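Local coordinates for arginase (RocF) (Helicobacter pylori, PDB 4G3H), which probably hydrolyses L-arginine to L-ornithine and urea, using two manganese ions bound in each subunit, at residues V216-T219 against K220-L223. Numbering follows the deposited sequence.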
ATOM      1  N   VAL A 216     -16.911   2.465  -8.733  1.00 24.33           N
ATOM      2  CA  VAL A 216     -15.885   3.176  -9.487  1.00 26.86           C
ATOM      3  C   VAL A 216     -16.315   4.599  -9.848  1.00 28.59           C
ATOM      4  O   VAL A 216     -15.518   5.542  -9.774  1.00 29.03           O
ATOM      5  CB  VAL A 216     -15.516   2.408 -10.775  1.00 31.47           C
ATOM      6  CG1 VAL A 216     -14.512   3.207 -11.599  1.00 33.53           C
ATOM      7  CG2 VAL A 216     -14.933   1.055 -10.408  1.00 33.20           C
ATOM      8  N   GLN A 217     -17.578   4.757 -10.231  1.00 29.92           N
ATOM      9  CA  GLN A 217     -18.096   6.067 -10.610  1.00 29.81           C
ATOM     10  C   GLN A 217     -18.050   7.027  -9.422  1.00 30.54           C
ATOM     11  O   GLN A 217     -17.659   8.192  -9.561  1.00 30.08           O
ATOM     12  CB  GLN A 217     -19.527   5.922 -11.133  1.00 39.15           C
ATOM     13  CG  GLN A 217     -20.047   7.123 -11.906  1.00 39.93           C
ATOM     14  CD  GLN A 217     -19.090   7.568 -12.992  1.00 42.76           C
ATOM     15  OE1 GLN A 217     -18.523   6.746 -13.716  1.00 44.46           O
ATOM     16  NE2 GLN A 217     -18.907   8.877 -13.115  1.00 46.10           N
ATOM     17  N   LYS A 218     -18.451   6.538  -8.251  1.00 32.63           N
ATOM     18  CA  LYS A 218     -18.428   7.361  -7.048  1.00 33.10           C
ATOM     19  C   LYS A 218     -16.979   7.649  -6.652  1.00 33.11           C
ATOM     20  O   LYS A 218     -16.696   8.660  -6.005  1.00 33.25           O
ATOM     21  CB  LYS A 218     -19.148   6.659  -5.894  1.00 37.79           C
ATOM     22  CG  LYS A 218     -20.661   6.539  -6.054  1.00 39.83           C
ATOM     23  CD  LYS A 218     -21.277   5.890  -4.819  1.00 44.70           C
ATOM     24  CE  LYS A 218     -22.761   5.580  -5.003  1.00 49.32           C
ATOM     25  NZ  LYS A 218     -23.340   4.821  -3.845  1.00 50.61           N
ATOM     26  N   THR A 219     -16.067   6.754  -7.037  1.00 30.01           N
ATOM     27  CA  THR A 219     -14.646   6.940  -6.732  1.00 29.61           C
ATOM     28  C   THR A 219     -14.114   8.108  -7.562  1.00 28.84           C
ATOM     29  O   THR A 219     -13.339   8.927  -7.064  1.00 28.68           O
ATOM     30  CB  THR A 219     -13.818   5.671  -7.049  1.00 26.19           C
ATOM     31  OG1 THR A 219     -14.214   4.611  -6.167  1.00 24.24           O
ATOM     32  CG2 THR A 219     -12.327   5.943  -6.861  1.00 25.71           C
ATOM     33  N   LYS A 220     -14.541   8.177  -8.823  1.00 28.78           N
ATOM     34  CA  LYS A 220     -14.135   9.253  -9.733  1.00 28.98           C
ATOM     35  C   LYS A 220     -14.585  10.592  -9.175  1.00 29.75           C
ATOM     36  O   LYS A 220     -13.847  11.575  -9.207  1.00 29.61           O
ATOM     37  CB  LYS A 220     -14.770   9.066 -11.107  1.00 27.83           C
ATOM     38  CG  LYS A 220     -14.259   7.880 -11.888  1.00 30.52           C
ATOM     39  CD  LYS A 220     -15.044   7.728 -13.174  1.00 31.73           C
ATOM     40  CE  LYS A 220     -14.460   6.649 -14.064  1.00 35.47           C
ATOM     41  NZ  LYS A 220     -15.326   6.414 -15.259  1.00 38.15           N
ATOM     42  N   GLU A 221     -15.812  10.620  -8.670  1.00 31.80           N
ATOM     43  CA  GLU A 221     -16.383  11.827  -8.095  1.00 32.62           C
ATOM     44  C   GLU A 221     -15.511  12.332  -6.957  1.00 32.00           C
ATOM     45  O   GLU A 221     -15.157  13.508  -6.919  1.00 31.88           O
ATOM     46  CB  GLU A 221     -17.806  11.544  -7.607  1.00 46.99           C
ATOM     47  CG  GLU A 221     -18.747  11.152  -8.741  1.00 52.66           C
ATOM     48  CD  GLU A 221     -20.127  10.717  -8.267  1.00 57.94           C
ATOM     49  OE1 GLU A 221     -20.989  10.455  -9.136  1.00 60.35           O
ATOM     50  OE2 GLU A 221     -20.352  10.629  -7.040  1.00 59.80           O
ATOM     51  N   SER A 222     -15.152  11.435  -6.044  1.00 33.02           N
ATOM     52  CA  SER A 222     -14.313  11.788  -4.900  1.00 32.38           C
ATOM     53  C   SER A 222     -12.914  12.240  -5.307  1.00 32.51           C
ATOM     54  O   SER A 222     -12.285  13.045  -4.620  1.00 33.46           O
ATOM     55  CB  SER A 222     -14.171  10.592  -3.952  1.00 31.22           C
ATOM     56  OG  SER A 222     -15.408  10.237  -3.358  1.00 33.19           O
ATOM     57  N   LEU A 223     -12.434  11.722  -6.432  1.00 29.37           N
ATOM     58  CA  LEU A 223     -11.089  12.018  -6.911  1.00 28.62           C
ATOM     59  C   LEU A 223     -11.002  12.974  -8.095  1.00 28.32           C
ATOM     60  O   LEU A 223      -9.920  13.198  -8.636  1.00 28.31           O
ATOM     61  CB  LEU A 223     -10.396  10.700  -7.274  1.00 26.32           C
ATOM     62  CG  LEU A 223      -9.409  10.121  -6.258  1.00 27.64           C
ATOM     63  CD1 LEU A 223      -9.974  10.211  -4.847  1.00 25.02           C
ATOM     64  CD2 LEU A 223      -9.085   8.688  -6.641  1.00 27.06           C
TER
HETATM   65  O   HOH W   1     -17.839   8.889  -3.093  1.00 61.14           O
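Lys220 N donates to Val216 O at 3.0 Å, one of four successive i to i+4 bonds that link 216-219 to 220-223 within the amphipathic alpha-helix 212-223, one of the helices flanking the parallel sheet of the arginase alpha/beta fold. Glu221 to Gln217 and Ser222 to Lys218 repeat the pattern. Leu223 N reaches Thr219 O with a more bent N-H...O angle of 135°, and a weak bond to Lys220 O accompanies it.

Apolar contacts gather on the buried face. Val216 packs on Leu265 of helix 256-269, while Thr219 and Leu223 both rest on Val180 of strand 179-182. Thr219 has CG2 anti to its own N (chi1 -66° for OG1), and this methyl lies 4.3 Å from Leu223 CD2; Thr219 OG1 is hydrogen-bonded to Val215 O, one turn back.

Polar chains line the more exposed side, with Lys220 at its border, against Ser269 and Phe270. The bend at chi2 (51°) lays the amide of Gln217 across the extended aliphatic chain of Lys220, three residues on, the two running at a slant to one another. Gln217 OE1 stands 3.7 Å from Lys220 CD, a contact of the amide with methylene carbon. Glu221, extended beyond CG, runs back beside the preceding turn, with CG 3.3 Å from Gln217 O.

Solvent enters the backbone pattern at Lys218, whose carbonyl oxygen also accepts a hydrogen bond from a water, 3.1 Å from Lys218 O; the same water is hydrogen-bonded to Ser222 OG at 2.8 Å, bridging carbonyl and hydroxyl.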